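PDB 2R7L: 5-formaminoimidazole-4-carboxamide-1-(beta)-D-ribofuranosyl 5'-monophosphate synthetase from Methanocaldococcus jannaschii, which catalyses the ATP- and formate-dependent formylation of the purine precursor AICAR to FAICAR, without folates, in de novo IMP biosynthesis. Local coordinates for residues P54-R57 / K63-Y66; K81-N86 / S107-M112; E144-I149 / E173-K178; H210-P215 / E219-G224; L296-L299 / E305-V308. All coordinates share one frame; numbering follows the deposited sequence.

The five contacts follow one another along the chain without overlapping. Interactions 1 and 2 lie in the N-terminal, Rossmann-like part, their centres about 18 Å apart, and they touch where Ile-65 of strand 63-66 packs on Leu-82 of helix 76-84. Interactions 3, 4 and 5 fall within the ATP-grasp range. Interactions 4 and 5, centres about 17 Å apart, share a five-stranded antiparallel sheet, in which strands 205-214 and 292-300 are neighbours. Interaction 3 packs a loop on helix 172-184, beside a separate four-stranded antiparallel sheet. Of the five, interaction 5 touches the ATP, while segments of interactions 1, 3 and 4 meet other subunits, so the contacts serve both the active site and the hexamer.

Interaction 1: P54-R57 / K63-Y66; sequences PYKR and KFIY. With SO4 (sulfate ion), chain B.
Lys-56, whose aliphatic chain crosses the ring of Phe-64 at about a right angle, ends in an NZ that donates to O4 of a sulfate ion at 2.9 Å. Arg-57 reaches the same ion from the next position of the helix: its NH2 meets sulfate O2 almost straight on (3.2 Å, 172°) and its NE meets O1 at 3.1 Å, so that the sulfate lies at the guanidinium edge. Two long cationic side chains thus gather round one anion, which probably came from the crystallisation liquor. The arginine has further partners across the subunit boundary, where Asp-276 of a neighbouring subunit forms a salt bridge with NH2.

Below the charged end the contact is apolar. CG of Lys-56 rests 3.7 Å from CZ of Phe-64, and CB of Tyr-55 approaches the CE1 corner of that ring at 3.9 Å. Phe-64 faces the helix, and with CG beside the backbone N (chi1 -65°) its ring reaches Tyr-55 and Lys-56; the carbonyl O of Tyr-55 lies in the ring plane at its edge. Higher on the lysine, CD comes 4.1 Å from OH of Tyr-66, a hydroxyl hydrogen-bonded to Asp-52. An apolar ring suits the buried floor between helix and strand, while lysine can be greasy along its length and charged at its tip. Helix 53-57 thereby packs on strand 63-66, completing the beta-alpha-beta unit that starts at strand 43-47 in the parallel, Rossmann-like sheet.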
# COMPACT_ATOMS: atom_id res chain seq x y z
N PRO A 54 13.89 7.47 -22.58
CA PRO A 54 13.60 7.45 -21.15
C PRO A 54 12.10 7.47 -20.86
O PRO A 54 11.63 6.82 -19.92
CB PRO A 54 14.25 8.75 -20.64
CG PRO A 54 15.25 9.12 -21.68
CD PRO A 54 14.64 8.68 -22.97
N TYR A 55 11.36 8.20 -21.69
CA TYR A 55 9.92 8.38 -21.53
C TYR A 55 9.15 7.17 -22.02
O TYR A 55 8.03 6.91 -21.58
CB TYR A 55 9.50 9.67 -22.23
CG TYR A 55 10.37 10.77 -21.72
CD1 TYR A 55 10.11 11.35 -20.49
CD2 TYR A 55 11.52 11.16 -22.41
CE1 TYR A 55 10.93 12.32 -19.98
CE2 TYR A 55 12.36 12.14 -21.89
CZ TYR A 55 12.05 12.71 -20.67
OH TYR A 55 12.86 13.68 -20.12
N LYS A 56 9.77 6.39 -22.90
CA LYS A 56 9.17 5.18 -23.41
C LYS A 56 9.41 4.03 -22.44
O LYS A 56 8.49 3.27 -22.13
CB LYS A 56 9.71 4.84 -24.79
CG LYS A 56 9.27 5.84 -25.86
CD LYS A 56 9.53 5.33 -27.26
CE LYS A 56 10.99 4.98 -27.44
NZ LYS A 56 11.26 4.50 -28.82
N ARG A 57 10.63 3.91 -21.96
CA ARG A 57 10.98 2.78 -21.09
C ARG A 57 10.47 2.96 -19.67
O ARG A 57 10.25 1.98 -18.95
CB ARG A 57 12.48 2.52 -21.12
CG ARG A 57 13.00 2.33 -22.53
CD ARG A 57 14.15 1.35 -22.60
NE ARG A 57 14.68 1.31 -23.95
CZ ARG A 57 15.96 1.09 -24.26
NH1 ARG A 57 16.85 0.87 -23.30
NH2 ARG A 57 16.34 1.08 -25.53
N LYS A 63 0.55 9.65 -24.62
CA LYS A 63 0.63 10.15 -25.99
C LYS A 63 1.95 10.90 -26.21
O LYS A 63 2.35 11.72 -25.38
CB LYS A 63 -0.54 11.10 -26.27
CG LYS A 63 -1.17 10.98 -27.66
CD LYS A 63 -0.13 10.71 -28.75
CE LYS A 63 -0.72 10.85 -30.15
NZ LYS A 63 -0.84 12.27 -30.56
N PHE A 64 2.62 10.61 -27.31
CA PHE A 64 3.81 11.37 -27.71
C PHE A 64 3.50 12.33 -28.85
O PHE A 64 2.88 11.94 -29.84
CB PHE A 64 4.94 10.44 -28.14
CG PHE A 64 5.46 9.57 -27.04
CD1 PHE A 64 6.35 10.08 -26.10
CD2 PHE A 64 5.07 8.25 -26.93
CE1 PHE A 64 6.83 9.29 -25.08
CE2 PHE A 64 5.55 7.45 -25.91
CZ PHE A 64 6.43 7.97 -24.99
N ILE A 65 3.92 13.58 -28.70
CA ILE A 65 3.94 14.53 -29.82
C ILE A 65 5.39 14.76 -30.23
O ILE A 65 6.11 15.52 -29.56
CB ILE A 65 3.34 15.89 -29.42
CG1 ILE A 65 1.90 15.71 -28.93
CG2 ILE A 65 3.38 16.86 -30.59
CD1 ILE A 65 1.22 17.01 -28.53
N TYR A 66 5.83 14.10 -31.30
CA TYR A 66 7.19 14.27 -31.79
C TYR A 66 7.40 15.59 -32.55
O TYR A 66 6.56 15.99 -33.36
CB TYR A 66 7.58 13.10 -32.69
CG TYR A 66 7.94 11.84 -31.94
CD1 TYR A 66 9.27 11.45 -31.82
CD2 TYR A 66 6.96 11.05 -31.35
CE1 TYR A 66 9.61 10.30 -31.13
CE2 TYR A 66 7.29 9.91 -30.65
CZ TYR A 66 8.62 9.54 -30.54
OH TYR A 66 8.95 8.40 -29.85
S SO4 B . 13.04 1.66 -27.13
O1 SO4 B . 12.86 2.67 -26.10
O2 SO4 B . 14.30 1.91 -27.84
O3 SO4 B . 13.07 0.34 -26.51
O4 SO4 B . 11.93 1.73 -28.08

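Interaction 2: K81-N86 / S107-M112; sequences KLRELN and SFLVPM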
# COMPACT_ATOMS: atom_id res chain seq x y z
N LYS A 81 -2.35 20.66 -31.60
CA LYS A 81 -2.42 19.30 -31.08
C LYS A 81 -2.66 19.31 -29.58
O LYS A 81 -3.49 18.54 -29.08
CB LYS A 81 -1.14 18.54 -31.40
CG LYS A 81 -0.78 18.52 -32.87
CD LYS A 81 0.40 17.59 -33.11
CE LYS A 81 0.80 17.56 -34.57
NZ LYS A 81 1.96 16.67 -34.78
N LEU A 82 -1.95 20.17 -28.86
CA LEU A 82 -2.09 20.26 -27.41
C LEU A 82 -3.47 20.72 -27.00
O LEU A 82 -4.02 20.28 -25.99
CB LEU A 82 -1.03 21.20 -26.81
CG LEU A 82 0.43 20.73 -26.78
CD1 LEU A 82 1.33 21.86 -26.30
CD2 LEU A 82 0.59 19.49 -25.91
N ARG A 83 -4.05 21.62 -27.80
CA ARG A 83 -5.39 22.12 -27.52
C ARG A 83 -6.45 21.08 -27.85
O ARG A 83 -7.48 21.02 -27.18
CB ARG A 83 -5.65 23.42 -28.29
CG ARG A 83 -5.19 24.69 -27.58
CD ARG A 83 -5.68 25.92 -28.33
NE ARG A 83 -5.26 25.87 -29.73
CZ ARG A 83 -4.34 26.66 -30.27
NH1 ARG A 83 -3.74 27.58 -29.53
NH2 ARG A 83 -4.02 26.52 -31.55
N GLU A 84 -6.19 20.27 -28.86
CA GLU A 84 -7.13 19.23 -29.29
C GLU A 84 -7.10 18.04 -28.34
O GLU A 84 -8.00 17.20 -28.35
CB GLU A 84 -6.82 18.77 -30.71
CG GLU A 84 -7.21 19.75 -31.80
CD GLU A 84 -6.76 19.30 -33.18
OE1 GLU A 84 -6.17 18.20 -33.29
OE2 GLU A 84 -7.00 20.04 -34.16
N LEU A 85 -6.04 17.97 -27.54
CA LEU A 85 -5.86 16.89 -26.58
C LEU A 85 -6.34 17.32 -25.21
O LEU A 85 -6.26 16.55 -24.25
CB LEU A 85 -4.39 16.47 -26.52
CG LEU A 85 -3.93 15.57 -27.67
CD1 LEU A 85 -2.43 15.40 -27.64
CD2 LEU A 85 -4.62 14.22 -27.60
N ASN A 86 -6.83 18.55 -25.12
CA ASN A 86 -7.31 19.12 -23.86
C ASN A 86 -6.22 19.21 -22.78
O ASN A 86 -6.49 19.07 -21.59
CB ASN A 86 -8.53 18.34 -23.34
CG ASN A 86 -9.61 18.21 -24.40
OD1 ASN A 86 -10.33 19.16 -24.69
ND2 ASN A 86 -9.73 17.02 -24.97
N SER A 107 2.87 34.20 -27.20
CA SER A 107 2.72 33.46 -28.45
C SER A 107 2.27 32.01 -28.22
O SER A 107 1.88 31.32 -29.16
CB SER A 107 4.04 33.49 -29.24
OG SER A 107 4.07 32.52 -30.27
N PHE A 108 2.31 31.56 -26.97
CA PHE A 108 1.97 30.17 -26.64
C PHE A 108 0.55 30.04 -26.11
O PHE A 108 0.31 30.15 -24.91
CB PHE A 108 2.97 29.59 -25.62
CG PHE A 108 2.96 28.09 -25.55
CD1 PHE A 108 2.45 27.44 -24.45
CD2 PHE A 108 3.45 27.34 -26.60
CE1 PHE A 108 2.44 26.05 -24.39
CE2 PHE A 108 3.44 25.95 -26.55
CZ PHE A 108 2.93 25.31 -25.44
N LEU A 109 -0.40 29.81 -27.02
CA LEU A 109 -1.82 29.79 -26.66
C LEU A 109 -2.28 28.40 -26.20
O LEU A 109 -3.03 27.72 -26.91
CB LEU A 109 -2.67 30.28 -27.83
CG LEU A 109 -2.49 31.75 -28.22
CD1 LEU A 109 -3.22 32.05 -29.52
CD2 LEU A 109 -2.99 32.67 -27.11
N VAL A 110 -1.83 27.99 -25.03
CA VAL A 110 -2.23 26.73 -24.42
C VAL A 110 -2.30 26.95 -22.92
O VAL A 110 -1.41 27.57 -22.35
CB VAL A 110 -1.22 25.61 -24.72
CG1 VAL A 110 -1.80 24.24 -24.33
CG2 VAL A 110 -0.83 25.62 -26.18
N PRO A 111 -3.38 26.48 -22.28
CA PRO A 111 -3.50 26.64 -20.83
C PRO A 111 -2.24 26.12 -20.15
O PRO A 111 -1.66 25.12 -20.58
CB PRO A 111 -4.71 25.77 -20.49
CG PRO A 111 -5.53 25.79 -21.72
CD PRO A 111 -4.56 25.80 -22.85
N MET A 112 -1.81 26.79 -19.09
CA MET A 112 -0.53 26.48 -18.46
C MET A 112 -0.68 26.56 -16.96
O MET A 112 -1.22 27.53 -16.45
CB MET A 112 0.55 27.46 -18.93
CG MET A 112 1.88 26.81 -19.30
SD MET A 112 3.15 28.01 -19.75
CE MET A 112 3.18 29.00 -18.24
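This is a largely buried helix-to-loop contact, in which Leu-82 and Arg-83, on the last turn of helix 76-84, meet Phe-108, Leu-109 and Val-110 in the irregular segment after helix 101-106. Leu-82 supplies the apolar half. One of its methyls, CD1, lies 3.9 Å from CZ at the far end of the Phe-108 ring, the two side chains crossing at about a right angle, while its CB packs 4.0 Å from CG1 of Val-110. The phenylalanine swings toward the helix with CG opposite the backbone N (chi1 -162°), and CG2 of Val-110 lies over one face of its ring, toward the rim. Branched leucine and valine pack their methyls against the ring, and both also touch Val-89.

In the Rossmann-like part of the chain this helix flanks the parallel sheet, and it ends in a Schellman motif in which Asn-86 takes the positive phi (61°) that asparagine tolerates readily.

Arg-83 supplies the polar half. A bend at chi3 brings NH1 to the carbonyl O of Leu-109 at 2.7 Å, in the carbonyl plane and on a lone pair, although the bond is not straight (135°) and the oxygen is tilted somewhat out of the guanidinium plane. With a methionine here, Glu-76 would probably lose its salt-bridge mate and the Leu-109 carbonyl its side-chain partner. Leu-109 itself is the centre of an inverse gamma turn, and its CB sits at the guanidinium edge, 3.4 Å from NH1.

Interaction 3: E144-I149 / E173-K178; sequences ESPEDI and EEFYKK
The loop 144-149, whose residues 146-148 are coiled like a helix but lack its bonding pattern, comes closest to helix 172-184 where the CA atoms of Pro-146 and Phe-175 stand 6.5 Å apart. Pro-146 sets CG over one face of the Phe-175 ring, 3.6 Å from the centroid and 15° off the normal, a CH-pi contact. The rigid, aliphatic proline makes a good lid for a flat ring. CB of Pro-146 also lies 3.5 Å from OH of Tyr-176. OE2 of Glu-147 accepts from that hydroxyl at 2.6 Å through its syn lone pair, the carboxylate being brought round by a bend at chi2 (64°). An alanine in place of Phe-175 would probably leave a gap under Pro-146 and deprive Phe-167 of its edge-to-face partner. Phe-175 and Pro-146 both touch Ile-198, so the contact joins loop and helix over the four-stranded antiparallel sheet of the ATP-grasp region, with the Phe-175 side chain about 6 Å from that of Phe-157, an ATP-binding residue.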
# COMPACT_ATOMS: atom_id res chain seq x y z
N GLU A 144 29.36 46.35 -7.13
CA GLU A 144 29.17 47.12 -8.36
C GLU A 144 30.32 46.96 -9.36
O GLU A 144 30.09 46.89 -10.57
CB GLU A 144 28.93 48.60 -8.05
CG GLU A 144 27.86 48.86 -6.99
CD GLU A 144 26.52 48.22 -7.33
OE1 GLU A 144 25.90 47.61 -6.42
OE2 GLU A 144 26.08 48.32 -8.49
N SER A 145 31.55 46.89 -8.86
CA SER A 145 32.71 46.71 -9.73
C SER A 145 33.84 45.95 -9.05
O SER A 145 33.89 45.86 -7.82
CB SER A 145 33.21 48.07 -10.23
OG SER A 145 33.50 48.94 -9.15
N PRO A 146 34.76 45.38 -9.85
CA PRO A 146 35.94 44.69 -9.34
C PRO A 146 36.71 45.48 -8.29
O PRO A 146 37.40 44.89 -7.46
CB PRO A 146 36.79 44.50 -10.60
CG PRO A 146 35.81 44.46 -11.71
CD PRO A 146 34.68 45.36 -11.32
N GLU A 147 36.59 46.80 -8.30
CA GLU A 147 37.30 47.65 -7.34
C GLU A 147 36.67 47.65 -5.95
O GLU A 147 37.28 48.11 -4.98
CB GLU A 147 37.44 49.09 -7.87
CG GLU A 147 38.57 49.28 -8.88
CD GLU A 147 38.37 48.49 -10.17
OE1 GLU A 147 37.21 48.41 -10.64
OE2 GLU A 147 39.36 47.95 -10.71
N ASP A 148 35.46 47.12 -5.84
CA ASP A 148 34.75 47.11 -4.56
C ASP A 148 35.00 45.84 -3.74
O ASP A 148 34.56 45.74 -2.59
CB ASP A 148 33.25 47.32 -4.78
CG ASP A 148 32.92 48.73 -5.23
OD1 ASP A 148 33.24 49.69 -4.49
OD2 ASP A 148 32.33 48.89 -6.33
N ILE A 149 35.73 44.89 -4.32
CA ILE A 149 36.00 43.61 -3.67
C ILE A 149 36.79 43.81 -2.38
O ILE A 149 37.88 44.37 -2.40
CB ILE A 149 36.83 42.66 -4.58
CG1 ILE A 149 35.99 42.10 -5.73
CG2 ILE A 149 37.35 41.50 -3.78
CD1 ILE A 149 34.97 43.03 -6.29
N GLU A 173 42.86 42.75 -7.80
CA GLU A 173 43.96 42.20 -8.58
C GLU A 173 43.64 40.81 -9.10
O GLU A 173 43.81 40.52 -10.29
CB GLU A 173 45.24 42.17 -7.74
CG GLU A 173 46.40 41.45 -8.41
CD GLU A 173 47.67 41.47 -7.58
OE1 GLU A 173 47.58 41.67 -6.34
OE2 GLU A 173 48.76 41.30 -8.16
N GLU A 174 43.18 39.94 -8.20
CA GLU A 174 42.85 38.57 -8.58
C GLU A 174 41.73 38.52 -9.61
O GLU A 174 41.77 37.72 -10.55
CB GLU A 174 42.48 37.74 -7.36
CG GLU A 174 41.99 36.36 -7.71
CD GLU A 174 42.12 35.38 -6.57
OE1 GLU A 174 41.79 35.75 -5.42
OE2 GLU A 174 42.56 34.24 -6.84
N PHE A 175 40.74 39.39 -9.45
CA PHE A 175 39.65 39.47 -10.42
C PHE A 175 40.18 39.59 -11.85
O PHE A 175 39.74 38.86 -12.74
CB PHE A 175 38.71 40.63 -10.10
CG PHE A 175 37.60 40.79 -11.10
CD1 PHE A 175 36.31 40.39 -10.79
CD2 PHE A 175 37.84 41.32 -12.36
CE1 PHE A 175 35.28 40.53 -11.71
CE2 PHE A 175 36.83 41.46 -13.28
CZ PHE A 175 35.54 41.06 -12.96
N TYR A 176 41.13 40.50 -12.08
CA TYR A 176 41.65 40.73 -13.43
C TYR A 176 42.59 39.63 -13.89
O TYR A 176 42.61 39.27 -15.07
CB TYR A 176 42.32 42.11 -13.55
CG TYR A 176 41.38 43.27 -13.34
CD1 TYR A 176 40.37 43.54 -14.25
CD2 TYR A 176 41.50 44.09 -12.23
CE1 TYR A 176 39.50 44.60 -14.07
CE2 TYR A 176 40.63 45.15 -12.04
CZ TYR A 176 39.64 45.40 -12.96
OH TYR A 176 38.78 46.46 -12.78
N LYS A 177 43.37 39.10 -12.96
CA LYS A 177 44.25 37.98 -13.27
C LYS A 177 43.41 36.83 -13.84
O LYS A 177 43.75 36.25 -14.87
CB LYS A 177 45.01 37.53 -12.01
CG LYS A 177 46.27 36.71 -12.28
CD LYS A 177 45.95 35.24 -12.54
CE LYS A 177 47.22 34.43 -12.77
NZ LYS A 177 46.91 33.03 -13.19
N LYS A 178 42.30 36.53 -13.17
CA LYS A 178 41.42 35.43 -13.59
C LYS A 178 40.58 35.74 -14.82
O LYS A 178 40.44 34.90 -15.71
CB LYS A 178 40.53 34.98 -12.43
CG LYS A 178 41.20 33.91 -11.58
CD LYS A 178 40.50 33.73 -10.26
CE LYS A 178 41.19 32.64 -9.47
NZ LYS A 178 40.40 32.26 -8.28

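Interaction 4: H210-P215 / E219-G224; sequences HYFYSP and EVELLG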
# COMPACT_ATOMS: atom_id res chain seq x y z
N HIS A 210 12.33 23.13 -1.97
CA HIS A 210 11.22 23.08 -2.91
C HIS A 210 9.89 23.27 -2.20
O HIS A 210 9.47 22.44 -1.38
CB HIS A 210 11.28 21.79 -3.73
CG HIS A 210 12.63 21.51 -4.31
ND1 HIS A 210 13.03 21.99 -5.54
CD2 HIS A 210 13.68 20.81 -3.82
CE1 HIS A 210 14.27 21.59 -5.78
NE2 HIS A 210 14.68 20.87 -4.76
N TYR A 211 9.23 24.38 -2.49
CA TYR A 211 7.95 24.70 -1.87
C TYR A 211 6.81 24.49 -2.87
O TYR A 211 7.04 24.38 -4.08
CB TYR A 211 7.89 26.17 -1.42
CG TYR A 211 8.96 26.65 -0.47
CD1 TYR A 211 8.69 26.82 0.88
CD2 TYR A 211 10.24 26.99 -0.93
CE1 TYR A 211 9.66 27.29 1.76
CE2 TYR A 211 11.22 27.45 -0.06
CZ TYR A 211 10.91 27.61 1.28
OH TYR A 211 11.86 28.06 2.15
N PHE A 212 5.58 24.46 -2.36
CA PHE A 212 4.40 24.47 -3.20
C PHE A 212 3.40 25.43 -2.58
O PHE A 212 3.01 25.25 -1.42
CB PHE A 212 3.77 23.08 -3.31
CG PHE A 212 2.65 22.98 -4.32
CD1 PHE A 212 2.92 22.65 -5.63
CD2 PHE A 212 1.34 23.26 -3.96
CE1 PHE A 212 1.89 22.57 -6.57
CE2 PHE A 212 0.32 23.18 -4.89
CZ PHE A 212 0.60 22.84 -6.20
N TYR A 213 3.01 26.47 -3.32
CA TYR A 213 1.91 27.33 -2.88
C TYR A 213 0.61 26.84 -3.50
O TYR A 213 0.46 26.79 -4.72
CB TYR A 213 2.11 28.81 -3.24
CG TYR A 213 0.89 29.64 -2.84
CD1 TYR A 213 0.63 29.92 -1.51
CD2 TYR A 213 -0.01 30.09 -3.79
CE1 TYR A 213 -0.49 30.66 -1.14
CE2 TYR A 213 -1.13 30.82 -3.43
CZ TYR A 213 -1.36 31.10 -2.10
OH TYR A 213 -2.48 31.84 -1.75
N SER A 214 -0.32 26.46 -2.64
CA SER A 214 -1.63 26.03 -3.08
C SER A 214 -2.59 27.21 -3.02
O SER A 214 -2.94 27.65 -1.93
CB SER A 214 -2.15 24.92 -2.18
OG SER A 214 -3.52 24.68 -2.46
N PRO A 215 -3.03 27.71 -4.19
CA PRO A 215 -3.99 28.80 -4.27
C PRO A 215 -5.36 28.36 -3.74
O PRO A 215 -6.11 29.18 -3.22
CB PRO A 215 -4.09 29.09 -5.78
CG PRO A 215 -3.01 28.31 -6.43
CD PRO A 215 -2.61 27.21 -5.51
N GLU A 219 -1.90 28.24 1.01
CA GLU A 219 -0.91 27.68 1.92
C GLU A 219 0.39 27.40 1.19
O GLU A 219 0.39 26.94 0.04
CB GLU A 219 -1.45 26.39 2.54
CG GLU A 219 -0.67 25.88 3.74
CD GLU A 219 -0.84 24.38 3.93
OE1 GLU A 219 -0.39 23.85 4.98
OE2 GLU A 219 -1.41 23.72 3.04
N VAL A 220 1.50 27.69 1.86
CA VAL A 220 2.83 27.34 1.36
C VAL A 220 3.24 26.02 2.00
O VAL A 220 3.27 25.90 3.23
CB VAL A 220 3.88 28.43 1.71
CG1 VAL A 220 5.29 27.93 1.43
CG2 VAL A 220 3.60 29.71 0.93
N GLU A 221 3.55 25.03 1.18
CA GLU A 221 3.93 23.72 1.71
C GLU A 221 5.39 23.44 1.41
O GLU A 221 5.89 23.86 0.37
CB GLU A 221 3.07 22.61 1.06
CG GLU A 221 1.57 22.87 1.14
CD GLU A 221 0.77 22.00 0.19
OE1 GLU A 221 1.35 21.10 -0.47
OE2 GLU A 221 -0.45 22.22 0.11
N LEU A 222 6.05 22.72 2.31
CA LEU A 222 7.40 22.23 2.05
C LEU A 222 7.38 20.80 1.53
O LEU A 222 6.91 19.87 2.20
CB LEU A 222 8.26 22.33 3.31
CG LEU A 222 9.62 21.64 3.26
CD1 LEU A 222 10.56 22.35 2.29
CD2 LEU A 222 10.22 21.59 4.66
N LEU A 223 7.93 20.63 0.32
CA LEU A 223 7.88 19.34 -0.37
C LEU A 223 9.18 18.55 -0.29
O LEU A 223 9.16 17.32 -0.25
CB LEU A 223 7.47 19.53 -1.84
CG LEU A 223 5.98 19.38 -2.18
CD1 LEU A 223 5.54 17.95 -1.94
CD2 LEU A 223 5.09 20.33 -1.38
N GLY A 224 10.31 19.25 -0.26
CA GLY A 224 11.60 18.58 -0.18
C GLY A 224 12.80 19.48 -0.42
O GLY A 224 12.65 20.70 -0.58
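Tyr-211 and Tyr-213 rise on one face of this hairpin and straddle Val-220: CD1 of Tyr-211 lies 3.6 Å from CG1 of the valine, and CD1 of Tyr-213 meets CG2 edge-on at 3.8 Å. The two rings diverge because their first torsions differ. Tyr-211 has CG beside its backbone N (chi1 -56°), whereas Tyr-213 has CG opposite the N (chi1 176°), which brings its ring alongside the Glu-219 backbone. Tyr-211 OH bonds to Val-271 O and Tyr-213 OH to Asp-218. A beta-branched valine fits between the rings, and helix 268-285 covers it.

On the other face Phe-212 and Glu-221 lie side by side and point the same way, ring and carboxylate planes 35° apart. The glutamate is buried, but salt bridges to Arg-342 and Lys-217 answer its two oxygens. CD2 of Leu-223 closes on CB of Phe-212 at 3.6 Å. His-210, at the far end, sets its ring edge toward Gly-224, CD2 being 3.4 Å from the glycine O, while its NE2 bonds to Asp-226.

Beneath these side chains run antiparallel backbone bonds, the shortest from Glu-221 N to Phe-212 O at 2.7 Å. Opposite His-210 the register slips: its O takes Leu-223 N at 2.9 Å and, weakly, Gly-224 N at 3.5 Å. That is a classic beta bulge in the hairpin of strands 205-214 and 219-230, part of the ATP-grasp sheet, with the His-210 side chain about 7 Å from bound AICAR.

Interaction 5: L296-L299 / E305-V308; sequences LQSL and ELVV. With ATP (adenosine-5'-triphosphate), chain E.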
# COMPACT_ATOMS: atom_id res chain seq x y z
N LEU A 296 13.66 27.98 -3.41
CA LEU A 296 14.71 28.88 -2.91
C LEU A 296 16.03 28.12 -2.86
O LEU A 296 16.15 27.12 -2.14
CB LEU A 296 14.37 29.43 -1.52
CG LEU A 296 13.18 30.39 -1.45
CD1 LEU A 296 13.07 30.99 -0.08
CD2 LEU A 296 13.28 31.49 -2.49
N GLN A 297 17.01 28.58 -3.63
CA GLN A 297 18.33 27.96 -3.65
C GLN A 297 19.24 28.71 -2.69
O GLN A 297 19.62 29.84 -2.94
CB GLN A 297 18.91 27.98 -5.05
CG GLN A 297 18.07 27.22 -6.05
CD GLN A 297 18.26 27.71 -7.46
OE1 GLN A 297 17.38 28.37 -8.01
NE2 GLN A 297 19.41 27.40 -8.04
N SER A 298 19.58 28.07 -1.58
CA SER A 298 20.21 28.80 -0.50
C SER A 298 21.50 28.16 0.03
O SER A 298 21.85 27.04 -0.32
CB SER A 298 19.22 28.97 0.65
OG SER A 298 18.87 27.72 1.21
N LEU A 299 22.20 28.92 0.86
CA LEU A 299 23.38 28.42 1.54
C LEU A 299 23.25 28.76 3.00
O LEU A 299 22.92 29.89 3.36
CB LEU A 299 24.66 29.03 0.95
CG LEU A 299 25.02 28.55 -0.46
CD1 LEU A 299 25.96 29.52 -1.18
CD2 LEU A 299 25.61 27.15 -0.42
N GLU A 305 21.93 30.94 9.24
CA GLU A 305 21.09 31.83 8.46
C GLU A 305 21.12 31.35 7.04
O GLU A 305 22.19 31.11 6.49
CB GLU A 305 21.62 33.26 8.51
CG GLU A 305 21.83 33.82 9.90
CD GLU A 305 22.61 35.13 9.90
OE1 GLU A 305 23.31 35.42 8.90
OE2 GLU A 305 22.53 35.86 10.91
N LEU A 306 19.94 31.21 6.44
CA LEU A 306 19.85 30.78 5.05
C LEU A 306 19.94 31.99 4.13
O LEU A 306 19.15 32.92 4.24
CB LEU A 306 18.56 29.99 4.81
CG LEU A 306 18.52 28.58 5.43
CD1 LEU A 306 17.08 28.10 5.58
CD2 LEU A 306 19.33 27.60 4.58
N VAL A 307 20.92 31.97 3.23
CA VAL A 307 21.13 33.06 2.29
C VAL A 307 20.77 32.56 0.91
O VAL A 307 21.36 31.59 0.42
CB VAL A 307 22.62 33.55 2.31
CG1 VAL A 307 22.84 34.67 1.31
CG2 VAL A 307 23.02 34.00 3.70
N VAL A 308 19.81 33.20 0.26
CA VAL A 308 19.36 32.69 -1.04
C VAL A 308 20.04 33.40 -2.21
O VAL A 308 19.93 34.61 -2.39
CB VAL A 308 17.80 32.62 -1.16
CG1 VAL A 308 17.14 33.28 0.01
CG2 VAL A 308 17.32 33.21 -2.47
PG ATP E . 21.47 26.04 -11.86
O1G ATP E . 20.17 26.12 -12.61
O2G ATP E . 21.32 25.82 -10.37
O3G ATP E . 22.49 25.13 -12.51
PB ATP E . 21.54 28.82 -11.23
O1B ATP E . 20.23 28.47 -10.58
O2B ATP E . 21.58 30.00 -12.18
O3B ATP E . 22.11 27.52 -12.02
PA ATP E . 23.95 29.93 -10.13
O1A ATP E . 23.70 31.27 -9.50
O2A ATP E . 24.53 29.79 -11.51
O3A ATP E . 22.59 29.06 -10.03
O5' ATP E . 24.90 29.12 -9.13
C5' ATP E . 25.61 27.99 -9.59
C4' ATP E . 26.41 27.42 -8.43
O4' ATP E . 27.43 28.34 -8.03
C3' ATP E . 25.55 27.20 -7.19
O3' ATP E . 24.91 25.92 -7.20
C2' ATP E . 26.56 27.33 -6.07
O2' ATP E . 27.22 26.08 -5.84
C1' ATP E . 27.58 28.33 -6.60
N9 ATP E . 27.22 29.66 -6.09
C8 ATP E . 26.34 30.50 -6.67
N7 ATP E . 26.21 31.64 -5.95
C5 ATP E . 27.03 31.55 -4.89
C6 ATP E . 27.38 32.41 -3.74
N6 ATP E . 26.82 33.63 -3.58
N1 ATP E . 28.27 31.92 -2.86
C2 ATP E . 28.84 30.71 -3.00
N3 ATP E . 28.57 29.88 -4.03
C4 ATP E . 27.68 30.23 -4.98
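Backbone hydrogen bonds hold Leu-299 and Val-307 together as an antiparallel hydrogen-bonded pair: Leu-299 N gives to Val-307 O at 2.8 Å, and Val-307 N returns to Leu-299 O at 2.9 Å (168°). One step along, Ser-298 and Val-308 form a non-hydrogen-bonded pair whose CA atoms come within 4.0 Å. There Ser-298 CA makes a CA-H...O contact with Val-307 O at 3.2 Å.

Van der Waals packing occupies the face that bears Ser-298 and Val-308. CD2 of Leu-306 is a methyl resting on the serine hydroxyl, 3.4 Å from OG of Ser-298, and CD2 of Leu-296 lies 4.4 Å from CG2 of Val-308. Helix 268-285 covers this side through Met-274, which suits leucine and valine. A small serine is consistent with the close CA approach, and its hydroxyl, set between the backbone N and carbonyl carbon (chi1 65°), bonds to Phe-207 O.

Contacts with the nucleotide come from the other side of strand 292-300. Gln-297 runs out extended beyond CG, and its NE2 donates almost linearly to O1B of the ATP beta-phosphate (2.9 Å, 168°). Leu-299 offers CD1 to C2 of the adenine at 3.6 Å, beside Val-202, whose backbone N also bonds the ATP.

This strand therefore touches both the base and the phosphate chain of ATP. A neutral amide can give an N-H to a phosphate oxygen while its OE1 remains consistent with the magnesium site predicted for Gln-297 and nearby Glu-310.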